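Local coordinates for protein nucleoporin nup120 (Schizosaccharomyces pombe, PDB 4GQ2) that serves as a structural constituent of the nuclear pore complex, whose components can also dock transiently associated nuclear transport factors, at residues Leu23-Pro28 and Asp157-Cys162; Leu74-Phe79 and Val116-Ser121; Phe101-His106 and Lys145-Leu150; Asp125-Tyr130 and Ile141-Thr146. All coordinates share one frame; numbering follows the deposited sequence.

Contact 1 of 4, residues Leu23-Pro28 and Asp157-Cys162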
# COMPACT_ATOMS: atom_id res chain seq x y z
N LEU A 23 -1.36 -25.79 -2.81
CA LEU A 23 -1.63 -27.20 -3.12
C LEU A 23 -1.59 -27.97 -1.81
O LEU A 23 -0.55 -28.04 -1.15
CB LEU A 23 -0.63 -27.78 -4.12
CG LEU A 23 -0.72 -29.28 -4.42
CD1 LEU A 23 -2.06 -29.72 -5.00
CD2 LEU A 23 0.40 -29.70 -5.35
N ALA A 24 -2.74 -28.51 -1.43
CA ALA A 24 -2.87 -29.28 -0.20
C ALA A 24 -2.70 -30.76 -0.52
O ALA A 24 -3.38 -31.29 -1.41
CB ALA A 24 -4.21 -29.02 0.45
N LEU A 25 -1.78 -31.42 0.18
CA LEU A 25 -1.54 -32.85 -0.02
C LEU A 25 -1.62 -33.62 1.29
O LEU A 25 -1.30 -33.09 2.36
CB LEU A 25 -0.17 -33.06 -0.64
CG LEU A 25 0.19 -32.39 -1.95
CD1 LEU A 25 1.57 -32.87 -2.39
CD2 LEU A 25 -0.85 -32.69 -3.01
N TRP A 26 -2.05 -34.88 1.19
CA TRP A 26 -2.07 -35.81 2.32
C TRP A 26 -1.25 -37.01 1.98
O TRP A 26 -1.46 -37.63 0.93
CB TRP A 26 -3.49 -36.26 2.63
CG TRP A 26 -4.31 -35.23 3.36
CD1 TRP A 26 -4.62 -35.19 4.72
CD2 TRP A 26 -4.95 -34.03 2.79
NE1 TRP A 26 -5.39 -34.09 5.02
CE2 TRP A 26 -5.62 -33.35 3.91
CE3 TRP A 26 -5.03 -33.47 1.52
CZ2 TRP A 26 -6.34 -32.18 3.73
CZ3 TRP A 26 -5.75 -32.29 1.35
CH2 TRP A 26 -6.39 -31.66 2.44
N VAL A 27 -0.30 -37.35 2.85
CA VAL A 27 0.50 -38.57 2.68
C VAL A 27 -0.41 -39.79 2.86
O VAL A 27 -1.38 -39.72 3.63
CB VAL A 27 1.71 -38.62 3.65
CG1 VAL A 27 2.64 -37.43 3.41
CG2 VAL A 27 1.28 -38.66 5.10
N PRO A 28 -0.14 -40.89 2.12
CA PRO A 28 -0.95 -42.11 2.25
C PRO A 28 -1.04 -42.59 3.70
O PRO A 28 -0.03 -42.59 4.41
CB PRO A 28 -0.19 -43.12 1.40
CG PRO A 28 0.49 -42.29 0.37
CD PRO A 28 0.90 -41.04 1.09
N ASP A 157 1.31 -40.75 -9.13
CA ASP A 157 0.93 -41.75 -8.13
C ASP A 157 2.04 -42.00 -7.10
O ASP A 157 1.77 -42.27 -5.93
CB ASP A 157 0.55 -43.07 -8.81
CG ASP A 157 -0.70 -42.95 -9.66
OD1 ASP A 157 -1.55 -42.07 -9.38
OD2 ASP A 157 -0.83 -43.73 -10.62
N ASP A 158 3.28 -41.90 -7.56
CA ASP A 158 4.47 -42.23 -6.77
C ASP A 158 5.08 -41.03 -6.02
O ASP A 158 6.25 -41.09 -5.62
CB ASP A 158 5.53 -42.88 -7.67
CG ASP A 158 5.85 -42.04 -8.91
OD1 ASP A 158 4.95 -41.36 -9.44
OD2 ASP A 158 7.02 -42.07 -9.36
N TRP A 159 4.30 -39.97 -5.81
CA TRP A 159 4.83 -38.73 -5.22
C TRP A 159 5.25 -38.91 -3.79
O TRP A 159 6.24 -38.31 -3.35
CB TRP A 159 3.85 -37.57 -5.35
CG TRP A 159 2.70 -37.59 -4.38
CD1 TRP A 159 1.43 -38.14 -4.58
CD2 TRP A 159 2.65 -37.01 -3.03
NE1 TRP A 159 0.64 -37.95 -3.47
CE2 TRP A 159 1.31 -37.28 -2.51
CE3 TRP A 159 3.56 -36.32 -2.22
CZ2 TRP A 159 0.91 -36.88 -1.24
CZ3 TRP A 159 3.15 -35.92 -0.95
CH2 TRP A 159 1.86 -36.19 -0.47
N CYS A 160 4.51 -39.74 -3.05
CA CYS A 160 4.86 -40.09 -1.69
C CYS A 160 4.98 -41.59 -1.45
O CYS A 160 4.02 -42.34 -1.65
CB CYS A 160 3.86 -39.50 -0.70
SG CYS A 160 4.44 -39.62 1.00
N LEU A 161 6.16 -42.02 -1.03
CA LEU A 161 6.44 -43.39 -0.62
C LEU A 161 6.62 -43.43 0.90
O LEU A 161 7.29 -42.57 1.47
CB LEU A 161 7.71 -43.90 -1.31
CG LEU A 161 7.66 -44.61 -2.67
CD1 LEU A 161 6.59 -44.08 -3.61
CD2 LEU A 161 9.03 -44.56 -3.35
N CYS A 162 6.01 -44.42 1.55
CA CYS A 162 6.10 -44.57 3.00
C CYS A 162 6.92 -45.78 3.42
O CYS A 162 6.73 -46.88 2.89
CB CYS A 162 4.71 -44.67 3.63
SG CYS A 162 3.60 -43.39 3.01

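Contact 2 of 4, residues Leu74-Phe79 and Val116-Ser121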
# COMPACT_ATOMS: atom_id res chain seq x y z
N LEU A 74 14.05 -23.31 -1.67
CA LEU A 74 12.78 -23.65 -1.04
C LEU A 74 12.82 -23.51 0.47
O LEU A 74 13.75 -23.98 1.13
CB LEU A 74 12.37 -25.08 -1.42
CG LEU A 74 12.21 -25.36 -2.92
CD1 LEU A 74 11.92 -26.84 -3.13
CD2 LEU A 74 11.13 -24.49 -3.55
N ARG A 75 11.80 -22.88 1.02
CA ARG A 75 11.71 -22.71 2.45
C ARG A 75 10.62 -23.61 3.03
O ARG A 75 9.45 -23.49 2.68
CB ARG A 75 11.47 -21.23 2.80
CG ARG A 75 10.81 -20.98 4.14
CD ARG A 75 11.72 -21.27 5.32
NE ARG A 75 10.90 -21.29 6.54
CZ ARG A 75 10.85 -20.30 7.42
NH1 ARG A 75 11.59 -19.21 7.26
NH2 ARG A 75 10.05 -20.41 8.47
N TRP A 76 11.05 -24.51 3.91
CA TRP A 76 10.14 -25.44 4.57
C TRP A 76 9.93 -25.03 5.99
O TRP A 76 10.82 -24.47 6.63
CB TRP A 76 10.67 -26.87 4.52
CG TRP A 76 12.02 -27.07 5.16
CD1 TRP A 76 13.27 -26.93 4.57
CD2 TRP A 76 12.31 -27.48 6.55
NE1 TRP A 76 14.28 -27.21 5.46
CE2 TRP A 76 13.77 -27.55 6.66
CE3 TRP A 76 11.53 -27.79 7.66
CZ2 TRP A 76 14.41 -27.90 7.85
CZ3 TRP A 76 12.18 -28.15 8.86
CH2 TRP A 76 13.58 -28.20 8.95
N SER A 77 8.73 -25.31 6.49
CA SER A 77 8.41 -25.06 7.89
C SER A 77 7.52 -26.20 8.36
O SER A 77 6.79 -26.80 7.56
CB SER A 77 7.71 -23.70 8.04
OG SER A 77 8.46 -22.65 7.44
N ILE A 78 7.59 -26.51 9.65
CA ILE A 78 6.73 -27.54 10.23
C ILE A 78 5.98 -27.02 11.46
O ILE A 78 6.53 -26.28 12.28
CB ILE A 78 7.50 -28.85 10.55
CG1 ILE A 78 8.69 -28.60 11.49
CG2 ILE A 78 7.93 -29.54 9.25
CD1 ILE A 78 9.43 -29.87 11.88
N PHE A 79 4.72 -27.43 11.58
CA PHE A 79 3.81 -26.88 12.58
C PHE A 79 3.14 -27.98 13.42
O PHE A 79 3.07 -29.13 13.00
CB PHE A 79 2.75 -25.99 11.90
CG PHE A 79 3.33 -24.89 11.05
CD1 PHE A 79 3.69 -25.14 9.72
CD2 PHE A 79 3.55 -23.62 11.57
CE1 PHE A 79 4.24 -24.13 8.94
CE2 PHE A 79 4.09 -22.61 10.79
CZ PHE A 79 4.44 -22.87 9.48
N VAL A 116 13.40 -33.17 8.79
CA VAL A 116 13.21 -32.86 7.37
C VAL A 116 14.58 -32.74 6.69
O VAL A 116 15.43 -31.99 7.14
CB VAL A 116 12.40 -31.55 7.16
CG1 VAL A 116 12.17 -31.29 5.68
CG2 VAL A 116 11.06 -31.60 7.89
N ALA A 117 14.77 -33.49 5.62
CA ALA A 117 16.03 -33.49 4.90
C ALA A 117 15.76 -33.50 3.40
O ALA A 117 14.82 -34.15 2.93
CB ALA A 117 16.87 -34.70 5.30
N PHE A 118 16.59 -32.78 2.66
CA PHE A 118 16.40 -32.60 1.23
C PHE A 118 17.53 -33.22 0.42
O PHE A 118 18.67 -33.31 0.89
CB PHE A 118 16.33 -31.11 0.91
CG PHE A 118 15.00 -30.47 1.18
CD1 PHE A 118 14.57 -30.24 2.48
CD2 PHE A 118 14.19 -30.06 0.12
CE1 PHE A 118 13.34 -29.64 2.72
CE2 PHE A 118 12.96 -29.46 0.36
CZ PHE A 118 12.54 -29.25 1.66
N SER A 119 17.20 -33.64 -0.80
CA SER A 119 18.21 -34.08 -1.76
C SER A 119 17.71 -33.82 -3.19
O SER A 119 16.51 -33.78 -3.44
CB SER A 119 18.54 -35.56 -1.58
OG SER A 119 19.73 -35.89 -2.26
N PHE A 120 18.65 -33.65 -4.11
CA PHE A 120 18.32 -33.31 -5.49
C PHE A 120 18.98 -34.26 -6.49
O PHE A 120 20.19 -34.50 -6.42
CB PHE A 120 18.73 -31.87 -5.79
CG PHE A 120 18.37 -31.40 -7.17
CD1 PHE A 120 17.06 -31.06 -7.49
CD2 PHE A 120 19.35 -31.28 -8.15
CE1 PHE A 120 16.73 -30.63 -8.76
CE2 PHE A 120 19.02 -30.85 -9.43
CZ PHE A 120 17.71 -30.52 -9.73
N SER A 121 18.18 -34.79 -7.42
CA SER A 121 18.64 -35.68 -8.49
C SER A 121 18.91 -34.90 -9.77
O SER A 121 18.05 -34.14 -10.24
CB SER A 121 17.60 -36.76 -8.79
OG SER A 121 16.45 -36.22 -9.42

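Contact 3 of 4, residues Phe101-His106 and Lys145-Leu150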
# COMPACT_ATOMS: atom_id res chain seq x y z
N PHE A 101 2.05 -20.53 -6.29
CA PHE A 101 1.46 -21.43 -5.31
C PHE A 101 2.51 -21.95 -4.35
O PHE A 101 3.68 -22.11 -4.73
CB PHE A 101 0.76 -22.62 -6.00
CG PHE A 101 -0.27 -22.20 -7.02
CD1 PHE A 101 -1.57 -21.89 -6.63
CD2 PHE A 101 0.08 -22.08 -8.36
CE1 PHE A 101 -2.51 -21.48 -7.57
CE2 PHE A 101 -0.85 -21.67 -9.30
CZ PHE A 101 -2.15 -21.37 -8.90
N ASN A 102 2.10 -22.20 -3.11
CA ASN A 102 2.90 -22.96 -2.17
C ASN A 102 2.28 -24.35 -1.99
O ASN A 102 1.21 -24.63 -2.53
CB ASN A 102 3.03 -22.23 -0.82
CG ASN A 102 1.75 -22.24 -0.01
OD1 ASN A 102 0.66 -22.05 -0.54
ND2 ASN A 102 1.88 -22.48 1.28
N VAL A 103 2.96 -25.22 -1.26
CA VAL A 103 2.40 -26.53 -0.97
C VAL A 103 2.31 -26.77 0.53
O VAL A 103 3.18 -26.35 1.29
CB VAL A 103 3.07 -27.70 -1.76
CG1 VAL A 103 4.37 -27.28 -2.42
CG2 VAL A 103 3.24 -28.95 -0.91
N LYS A 104 1.21 -27.39 0.94
CA LYS A 104 0.99 -27.78 2.32
C LYS A 104 0.73 -29.28 2.38
O LYS A 104 -0.22 -29.78 1.77
CB LYS A 104 -0.18 -27.00 2.93
CG LYS A 104 -0.62 -27.48 4.30
CD LYS A 104 -1.76 -26.65 4.86
CE LYS A 104 -1.37 -25.20 5.04
NZ LYS A 104 -2.37 -24.45 5.84
N ILE A 105 1.61 -29.98 3.10
CA ILE A 105 1.58 -31.43 3.20
C ILE A 105 1.12 -31.81 4.59
O ILE A 105 1.70 -31.37 5.58
CB ILE A 105 2.98 -32.02 2.91
CG1 ILE A 105 3.40 -31.65 1.49
CG2 ILE A 105 2.98 -33.53 3.09
CD1 ILE A 105 4.87 -31.83 1.18
N HIS A 106 0.06 -32.61 4.67
CA HIS A 106 -0.48 -33.06 5.95
C HIS A 106 0.01 -34.44 6.27
O HIS A 106 0.16 -35.28 5.37
CB HIS A 106 -2.00 -33.07 5.95
CG HIS A 106 -2.62 -31.74 5.60
ND1 HIS A 106 -3.05 -30.87 6.53
CD2 HIS A 106 -2.89 -31.16 4.36
CE1 HIS A 106 -3.57 -29.79 5.93
NE2 HIS A 106 -3.46 -29.96 4.59
N LYS A 145 8.02 -29.31 -9.67
CA LYS A 145 8.04 -27.86 -9.88
C LYS A 145 6.66 -27.33 -10.27
O LYS A 145 6.30 -26.20 -9.93
CB LYS A 145 9.08 -27.47 -10.93
CG LYS A 145 10.51 -27.60 -10.44
CD LYS A 145 11.51 -27.11 -11.48
CE LYS A 145 12.93 -27.24 -10.95
NZ LYS A 145 13.93 -26.67 -11.90
N THR A 146 5.89 -28.16 -10.98
CA THR A 146 4.52 -27.85 -11.39
C THR A 146 3.63 -27.41 -10.22
O THR A 146 2.74 -26.57 -10.40
CB THR A 146 3.88 -29.08 -12.07
OG1 THR A 146 4.54 -29.33 -13.31
CG2 THR A 146 2.40 -28.87 -12.34
N TRP A 147 3.87 -27.99 -9.04
CA TRP A 147 3.03 -27.75 -7.87
C TRP A 147 3.04 -26.30 -7.48
O TRP A 147 2.07 -25.78 -6.93
CB TRP A 147 3.50 -28.57 -6.68
CG TRP A 147 3.42 -30.06 -6.85
CD1 TRP A 147 2.87 -30.78 -7.91
CD2 TRP A 147 3.86 -31.07 -5.89
NE1 TRP A 147 2.97 -32.13 -7.69
CE2 TRP A 147 3.56 -32.37 -6.49
CE3 TRP A 147 4.48 -31.04 -4.64
CZ2 TRP A 147 3.86 -33.57 -5.86
CZ3 TRP A 147 4.77 -32.25 -4.01
CH2 TRP A 147 4.47 -33.48 -4.60
N PHE A 148 4.17 -25.65 -7.73
CA PHE A 148 4.34 -24.26 -7.39
C PHE A 148 3.78 -23.34 -8.46
O PHE A 148 3.53 -22.17 -8.20
CB PHE A 148 5.83 -23.97 -7.15
CG PHE A 148 6.42 -24.77 -6.03
CD1 PHE A 148 6.34 -24.31 -4.72
CD2 PHE A 148 7.05 -25.98 -6.28
CE1 PHE A 148 6.88 -25.05 -3.68
CE2 PHE A 148 7.59 -26.72 -5.24
CZ PHE A 148 7.51 -26.26 -3.94
N GLN A 149 3.56 -23.88 -9.66
CA GLN A 149 3.29 -23.05 -10.83
C GLN A 149 1.85 -23.06 -11.31
O GLN A 149 1.34 -22.03 -11.74
CB GLN A 149 4.21 -23.44 -11.98
CG GLN A 149 5.70 -23.34 -11.65
CD GLN A 149 6.55 -24.13 -12.62
OE1 GLN A 149 6.04 -24.98 -13.35
NE2 GLN A 149 7.85 -23.86 -12.64
N LEU A 150 1.21 -24.22 -11.26
CA LEU A 150 -0.11 -24.39 -11.87
C LEU A 150 -1.17 -24.75 -10.84
O LEU A 150 -0.90 -25.55 -9.95
CB LEU A 150 -0.06 -25.47 -12.96
CG LEU A 150 0.94 -25.33 -14.11
CD1 LEU A 150 1.00 -26.62 -14.92
CD2 LEU A 150 0.62 -24.13 -15.01

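Contact 4 of 4, residues Asp125-Tyr130 and Ile141-Thr146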
# COMPACT_ATOMS: atom_id res chain seq x y z
N ASP A 125 15.59 -34.14 -12.91
CA ASP A 125 15.48 -32.77 -12.40
C ASP A 125 14.41 -32.60 -11.31
O ASP A 125 13.55 -31.72 -11.40
CB ASP A 125 15.23 -31.79 -13.56
CG ASP A 125 15.73 -30.38 -13.26
OD1 ASP A 125 16.96 -30.17 -13.26
OD2 ASP A 125 14.89 -29.49 -13.04
N THR A 126 14.46 -33.46 -10.29
CA THR A 126 13.47 -33.46 -9.21
C THR A 126 14.09 -33.36 -7.82
O THR A 126 15.18 -33.89 -7.57
CB THR A 126 12.50 -34.67 -9.30
OG1 THR A 126 11.84 -34.85 -8.05
CG2 THR A 126 13.24 -35.95 -9.65
N THR A 127 13.39 -32.67 -6.92
CA THR A 127 13.83 -32.50 -5.54
C THR A 127 13.09 -33.50 -4.64
O THR A 127 11.90 -33.73 -4.81
CB THR A 127 13.61 -31.06 -5.04
OG1 THR A 127 14.25 -30.13 -5.93
CG2 THR A 127 14.19 -30.86 -3.65
N ILE A 128 13.83 -34.06 -3.69
CA ILE A 128 13.33 -35.08 -2.78
C ILE A 128 13.29 -34.55 -1.35
O ILE A 128 14.20 -33.84 -0.92
CB ILE A 128 14.22 -36.36 -2.86
CG1 ILE A 128 13.70 -37.31 -3.94
CG2 ILE A 128 14.32 -37.09 -1.54
CD1 ILE A 128 14.14 -36.97 -5.35
N ILE A 129 12.22 -34.87 -0.62
CA ILE A 129 12.19 -34.62 0.82
C ILE A 129 12.06 -35.92 1.62
O ILE A 129 11.15 -36.72 1.38
CB ILE A 129 11.03 -33.69 1.24
CG1 ILE A 129 11.03 -32.41 0.40
CG2 ILE A 129 11.13 -33.34 2.73
CD1 ILE A 129 9.70 -31.69 0.43
N TYR A 130 12.99 -36.11 2.56
CA TYR A 130 12.87 -37.12 3.60
C TYR A 130 12.25 -36.48 4.83
O TYR A 130 12.73 -35.45 5.30
CB TYR A 130 14.24 -37.67 3.99
CG TYR A 130 15.03 -38.34 2.89
CD1 TYR A 130 14.82 -39.68 2.57
CD2 TYR A 130 16.00 -37.64 2.18
CE1 TYR A 130 15.55 -40.30 1.56
CE2 TYR A 130 16.74 -38.24 1.17
CZ TYR A 130 16.51 -39.57 0.87
OH TYR A 130 17.25 -40.17 -0.13
N ILE A 141 9.27 -38.05 -0.26
CA ILE A 141 8.40 -37.18 -1.06
C ILE A 141 9.13 -36.57 -2.26
O ILE A 141 10.15 -35.89 -2.10
CB ILE A 141 7.78 -36.05 -0.21
CG1 ILE A 141 6.93 -36.64 0.93
CG2 ILE A 141 6.92 -35.13 -1.06
CD1 ILE A 141 6.71 -35.67 2.08
N ARG A 142 8.60 -36.83 -3.45
CA ARG A 142 9.14 -36.25 -4.68
C ARG A 142 8.40 -34.96 -5.04
O ARG A 142 7.18 -34.95 -5.19
CB ARG A 142 9.04 -37.24 -5.84
CG ARG A 142 10.17 -38.25 -5.95
CD ARG A 142 10.19 -38.84 -7.35
NE ARG A 142 10.81 -40.16 -7.43
CZ ARG A 142 10.21 -41.30 -7.11
NH1 ARG A 142 8.96 -41.31 -6.64
NH2 ARG A 142 10.86 -42.45 -7.23
N LEU A 143 9.16 -33.87 -5.18
CA LEU A 143 8.58 -32.57 -5.49
C LEU A 143 8.50 -32.34 -6.99
O LEU A 143 9.48 -32.54 -7.71
CB LEU A 143 9.41 -31.45 -4.87
CG LEU A 143 9.39 -31.26 -3.35
CD1 LEU A 143 10.45 -30.24 -2.95
CD2 LEU A 143 8.01 -30.82 -2.87
N SER A 144 7.34 -31.92 -7.44
CA SER A 144 7.20 -31.43 -8.80
C SER A 144 7.21 -29.90 -8.79
O SER A 144 6.51 -29.26 -7.99
CB SER A 144 5.92 -31.96 -9.44
OG SER A 144 5.76 -31.46 -10.75
N LYS A 145 8.02 -29.31 -9.67
CA LYS A 145 8.04 -27.86 -9.88
C LYS A 145 6.66 -27.33 -10.27
O LYS A 145 6.30 -26.20 -9.93
CB LYS A 145 9.08 -27.47 -10.93
CG LYS A 145 10.51 -27.60 -10.44
CD LYS A 145 11.51 -27.11 -11.48
CE LYS A 145 12.93 -27.24 -10.95
NZ LYS A 145 13.93 -26.67 -11.90
N THR A 146 5.89 -28.16 -10.98
CA THR A 146 4.52 -27.85 -11.39
C THR A 146 3.63 -27.41 -10.22
O THR A 146 2.74 -26.57 -10.40
CB THR A 146 3.88 -29.08 -12.07
OG1 THR A 146 4.54 -29.33 -13.31
CG2 THR A 146 2.40 -28.87 -12.34

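Contact 1 of 4, residues Leu23-Pro28 and Asp157-Cys162
The indole of Trp159 stands between the two segments with its six-membered ring thrust against strand 21-26. Its CG takes the crowded position between the backbone N and the carbonyl carbon (chi1 77°), and this turns the ring toward Leu25. Leu25 slides past it in the opposite direction and lays CD1 over one face, a CH-pi contact 3.8 Å from the centroid of the six-membered ring and only 16° off the normal. The opposite face carries Cys160 CB, from the next residue along, so the indole is flanked by an aliphatic carbon on each side. At the rim, near the ring plane, Trp26 O lies 3.3 Å from Trp159 CZ2. Val27 crosses the indole at about a right angle, and its CG1 serves two neighbours, the CH2 corner of Trp159 and Cys160 SG at 3.7 Å. That thiol is anti to its backbone N (chi1 -168°), a rotation that also brings it to Pro28 CD. Cys160 CB meets the same proline carbon at 3.8 Å. Farther along, Cys162 SG rests 4.0 Å from Pro28 O. The contact joins edge strands of two sheets in the beta-propeller region, and Tyr139 and Ile141 of strand 138-143 pack around the same side chains. No hydrogen bond crosses between the segments, so the association probably rests on dispersion between aliphatic, ring and sulphur atoms, perhaps helped by the weakly polarised C-H rim of the indole facing the carbonyl oxygen of Trp26.

Contact 2 of 4, residues Leu74-Phe79 and Val116-Ser121
Face-to-face packing of two neighbouring beta sheets in the beta-propeller domain brings Leu74-Phe79 against Val116-Ser121. The strand axes come no closer than 9.6 Å and run at 158°, nearly antiparallel, so side chains rather than backbone bonds fill the gap. Trp76 and Val116 reach toward each other tip to tip. Val116 CB sits above the six-membered ring of Trp76, 3.8 Å from its centroid and 10° off the normal, a CH-pi contact over the face. CG2 of the valine, anti to its carbonyl carbon, touches Trp76 CZ3 at 3.8 Å and has Ile78 CG2 for a second neighbour at 4.0 Å. Phe118 takes the other end of the indole, its CE1 coming within 3.3 Å of Trp76 CD1, a tight approach. The phenyl and the five-membered ring are inclined by 29° and slid apart, so that they barely overlap with centroids 5.0 Å apart. In the propeller the two strands belong to successive sheets, 73-79 lying between strands 59-64 and 83-88, and 115-121 on the edge of a four-stranded antiparallel sheet. Phe118 also meets the ring of Tyr63 on strand 59-64, while Val116 and Phe118 rest on Ile129 of their own sheet. On the far side of strand 73-79, Arg75 grips the Ser77 hydroxyl side-on: NE and NH2 both donate to OG, each at 2.9 Å, with the oxygen close to the guanidinium plane. NH2 and NH1 of the arginine also donate to the backbone oxygens of Tyr536 and Lys539.

Contact 3 of 4, residues Phe101-His106 and Lys145-Leu150
The phenyl ring of Phe101 has Leu150 O over one face, while Phe148 O and Gln149 O lie at its edge near the plane, the latter 3.3 Å from CE2. The ring of Phe148 is met at its edge by Phe101 O, and that of Trp147 by Val103 CG1, near the indole plane. These groups seat the short, weakly bonded helix 146-149, which follows strand 138-143 in the beta-propeller domain, against strand 101-106 of the neighbouring sheet. Phe101 directs its ring along the C-terminal end of the helix, with CG anti to the carbonyl carbon, so that C-H groups of its rim face carbonyl oxygens. The backbones also meet: Phe101 N donates a weak, bent bond to Phe148 O (2.9 Å, 130° at the hydrogen), and Phe148 CA makes a bent CA-H...O contact with Phe101 O. Within the turn, Thr146 O accepts from both Gln149 N and Leu150 N. On the strand, Val103 crosses Phe148 obliquely. Its CG1 nearly eclipses the backbone N (chi1 14°) and rests 3.6 Å from both CE1 and CZ of Phe148.

Contact 4 of 4, residues Asp125-Tyr130 and Ile141-Thr146
Strands 126-133 and 138-143 pair as an antiparallel beta hairpin in a four-stranded sheet of the propeller, their short axes 4.7 Å apart and inclined at 150°. Ile129 and Ile141 form a hydrogen-bonded pair: Ile129 N reaches Ile141 O at 2.7 Å, and Ile141 N returns the bond to Ile129 O at 2.8 Å, almost straight at 175°. Farther on, Leu143 N donates to Thr127 O nearly along the C=O axis. Ile128 and Arg142 make the non-hydrogen-bonded pair between them. Thr127, Ile129, Ile141 and Leu143 share one face, which packs toward strand 83-88 through Ile129 and Leu143 on Ile86. There Leu143 lies beside Thr127, pointing the same way, and crosses Ile129 obliquely, so that Ile129 CD1 is 3.8 Å from both CD1 and CD2 of the leucine. On the other face Ile128 CG1 runs alongside Arg142 CG at 4.2 Å, and the arginine chain continues extended to NE. Just past Leu143, Ser144 OG accepts a weak capping bond from Thr146 N, ahead of the short helix. The extended Lys145 chain carries NZ across to the poorly ordered Asp125, and this ammonium is shared with Glu96 in a second salt bridge. Asp125 OD2 receives NZ on its syn lone pair, 3.2 Å away.

How the contacts relate
Contacts 1 and 2 tie the sheet of strands 21-26, 101-106 and 73-79 to the following four-stranded one, and contact 3 seats the helical connection of the latter on strand 101-106; contact 4 lies within the four-stranded sheet. The hairpin of contact 4 is central: strand 115-121 of contact 2 flanks it on one side, through Ser119 O to Ile128 N and Ala117 O to Tyr130 N, both 2.7 Å. Strand 160-163 of contact 1 flanks it on the other, with Trp159 O 2.8 Å from Arg142 N. Contacts 3 and 4 share Lys145 and Thr146. Strands 21-26 and 101-106 pair side by side, joining contacts 1 and 3. Contacts 1 and 2 do not touch, their nearest atoms being about 11 Å apart.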